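Local coordinates for protein aminofutalosine deaminase (Helicobacter pylori, PDB 7LKK) that hydrolytically deaminates aminofutalosine in the menaquinone pathway, using a metal-dependent amidohydrolase active site that here holds methylthio-coformycin and iron, at residues F222-L226 with Q277-L281. Residues are numbered along the deposited sequence; the frame is centred on the assembly and turned at random.
With MCF ((8R)-3-(5-S-methyl-5-thio-beta-D-ribofuranosyl)-3,6,7,8-tetrahydroimidazo[4,5-d][1,3]diazepin-8-ol), chain J.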
loop_
_atom_site.group_PDB
_atom_site.type_symbol
_atom_site.label_atom_id
_atom_site.label_comp_id
_atom_site.label_asym_id
_atom_site.label_seq_id
_atom_site.Cartn_x
_atom_site.Cartn_y
_atom_site.Cartn_z
ATOM N N PHE A 222 -10.307 -12.782 -16.681
ATOM C CA PHE A 222 -11.543 -13.498 -16.381
ATOM C C PHE A 222 -12.263 -12.840 -15.215
ATOM O O PHE A 222 -11.695 -12.718 -14.127
ATOM C CB PHE A 222 -11.255 -14.970 -16.067
ATOM C CG PHE A 222 -12.489 -15.812 -15.965
ATOM C CD1 PHE A 222 -13.355 -15.923 -17.041
ATOM C CD2 PHE A 222 -12.790 -16.487 -14.794
ATOM C CE1 PHE A 222 -14.497 -16.691 -16.950
ATOM C CE2 PHE A 222 -13.931 -17.259 -14.699
ATOM C CZ PHE A 222 -14.785 -17.361 -15.778
ATOM N N LEU A 223 -13.512 -12.435 -15.454
ATOM C CA LEU A 223 -14.439 -11.949 -14.426
ATOM C C LEU A 223 -13.766 -10.935 -13.499
ATOM O O LEU A 223 -13.695 -11.097 -12.277
ATOM C CB LEU A 223 -15.043 -13.125 -13.650
ATOM C CG LEU A 223 -15.842 -14.092 -14.540
ATOM C CD1 LEU A 223 -16.620 -15.114 -13.723
ATOM C CD2 LEU A 223 -16.781 -13.332 -15.465
ATOM N N GLU A 224 -13.272 -9.870 -14.122
ATOM C CA GLU A 224 -12.567 -8.792 -13.446
ATOM C C GLU A 224 -13.501 -7.729 -12.879
ATOM O O GLU A 224 -13.064 -6.911 -12.062
ATOM C CB GLU A 224 -11.576 -8.155 -14.428
ATOM C CG GLU A 224 -10.626 -7.137 -13.840
ATOM C CD GLU A 224 -9.685 -6.573 -14.880
ATOM O OE1 GLU A 224 -9.820 -6.942 -16.068
ATOM O OE2 GLU A 224 -8.808 -5.768 -14.513
ATOM N N SER A 225 -14.773 -7.727 -13.271
ATOM C CA SER A 225 -15.679 -6.669 -12.855
ATOM C C SER A 225 -17.085 -7.225 -12.707
ATOM O O SER A 225 -17.416 -8.289 -13.237
ATOM C CB SER A 225 -15.681 -5.507 -13.852
ATOM O OG SER A 225 -16.179 -5.921 -15.114
ATOM N N LEU A 226 -17.911 -6.481 -11.968
ATOM C CA LEU A 226 -19.334 -6.788 -11.916
ATOM C C LEU A 226 -19.985 -6.588 -13.278
ATOM O O LEU A 226 -20.902 -7.327 -13.651
ATOM C CB LEU A 226 -20.019 -5.920 -10.859
ATOM C CG LEU A 226 -21.534 -6.074 -10.713
ATOM C CD1 LEU A 226 -21.914 -7.529 -10.475
ATOM C CD2 LEU A 226 -22.064 -5.184 -9.596
ATOM N N GLN A 277 -11.961 -11.896 -9.499
ATOM C CA GLN A 277 -12.602 -11.571 -8.224
ATOM C C GLN A 277 -14.107 -11.800 -8.243
ATOM O O GLN A 277 -14.706 -11.979 -7.176
ATOM C CB GLN A 277 -12.339 -10.120 -7.818
ATOM C CG GLN A 277 -10.931 -9.633 -8.044
ATOM C CD GLN A 277 -10.793 -8.938 -9.372
ATOM O OE1 GLN A 277 -10.654 -9.584 -10.408
ATOM N NE2 GLN A 277 -10.857 -7.612 -9.356
ATOM N N PHE A 278 -14.735 -11.785 -9.418
ATOM C CA PHE A 278 -16.171 -11.995 -9.530
ATOM C C PHE A 278 -16.520 -13.395 -10.016
ATOM O O PHE A 278 -17.664 -13.638 -10.417
ATOM C CB PHE A 278 -16.787 -10.931 -10.439
ATOM C CG PHE A 278 -16.755 -9.554 -9.844
ATOM C CD1 PHE A 278 -17.839 -9.066 -9.132
ATOM C CD2 PHE A 278 -15.630 -8.757 -9.968
ATOM C CE1 PHE A 278 -17.806 -7.804 -8.569
ATOM C CE2 PHE A 278 -15.590 -7.496 -9.407
ATOM C CZ PHE A 278 -16.682 -7.016 -8.710
ATOM N N ALA A 279 -15.561 -14.315 -9.994
ATOM C CA ALA A 279 -15.844 -15.716 -10.260
ATOM C C ALA A 279 -16.398 -16.369 -9.002
ATOM O O ALA A 279 -15.787 -16.291 -7.931
ATOM C CB ALA A 279 -14.581 -16.443 -10.724
ATOM N N SER A 280 -17.563 -16.999 -9.130
ATOM C CA SER A 280 -18.139 -17.724 -8.011
ATOM C C SER A 280 -17.292 -18.955 -7.689
ATOM O O SER A 280 -16.363 -19.316 -8.417
ATOM C CB SER A 280 -19.574 -18.141 -8.327
ATOM O OG SER A 280 -19.590 -19.145 -9.325
ATOM N N LEU A 281 -17.629 -19.606 -6.573
ATOM C CA LEU A 281 -16.932 -20.835 -6.204
ATOM C C LEU A 281 -17.127 -21.914 -7.264
ATOM O O LEU A 281 -16.187 -22.645 -7.597
ATOM C CB LEU A 281 -17.412 -21.325 -4.838
ATOM C CG LEU A 281 -16.733 -22.587 -4.297
ATOM C CD1 LEU A 281 -15.225 -22.399 -4.216
ATOM C CD2 LEU A 281 -17.304 -22.968 -2.940
HETATM O O8 MCF J . -5.486 -6.500 -17.214
HETATM C C8 MCF J . -5.586 -5.104 -17.098
HETATM C C7 MCF J . -7.008 -4.638 -16.805
HETATM N N6 MCF J . -7.973 -5.518 -17.417
HETATM C C5 MCF J . -7.834 -5.865 -18.814
HETATM N N4 MCF J . -6.771 -5.418 -19.707
HETATM C C10 MCF J . -5.600 -4.520 -19.552
HETATM C C9 MCF J . -4.999 -4.362 -18.318
HETATM N N1 MCF J . -3.985 -3.521 -18.471
HETATM C C2 MCF J . -3.905 -3.153 -19.748
HETATM N N3 MCF J . -4.888 -3.775 -20.405
HETATM C C1S MCF J . -5.126 -3.594 -21.870
HETATM C C2S MCF J . -5.445 -4.908 -22.621
HETATM O O2S MCF J . -4.296 -5.556 -22.967
HETATM O O4S MCF J . -6.165 -2.870 -22.058
HETATM C C4S MCF J . -6.744 -3.287 -23.513
HETATM C C3S MCF J . -6.168 -4.401 -23.863
HETATM O O3S MCF J . -5.167 -4.124 -24.956
HETATM C C5S MCF J . -8.248 -3.473 -23.420
HETATM S S5S MCF J . -9.012 -3.060 -25.015
HETATM C C6S MCF J . -10.666 -3.807 -25.095
HETATM O O HOH W 1 -11.009 -5.051 -11.308
#
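F278 lays one face of its ring on the S225-L226 peptide, with L226 N 3.4 Å above the plane and over the ring centre; CG, anti to the carbonyl carbon (chi1 -68°), swings the ring there. F278 N donates a fairly straight hydrogen bond (161°) to L223 O, 3.1 Å away, and that oxygen also lies at the ring's edge, in its plane. On the buried flank, L223 CD1 comes within 3.6 Å of A279 CA, while A279 CB meets F222 CE2 more distantly. The solvent side is the rim where exposed L226 meets partly exposed F278, side-chain CB to CE1 at 3.7 Å. Toward the pocket, a water bridges E224 O and Q277 NE2; NE2 also hydrogen-bonds K309 O. E224 leaves the backbone on the side away from 277-281, and its extended chain carries OE1 to MCF N6, which donates a 2.7 Å hydrogen bond. The E228 carboxylate accepts hydrogen bonds from L223 N and E224 N. These neighbouring loops lie at the catalytic, C-terminal ends of the barrel strands, as in metal-dependent amidohydrolases: one joins strand 218-222 to helix 226-234, the other the adjacent parallel strand 269-275 to helix 281-291, with S225 and S280 as N-caps.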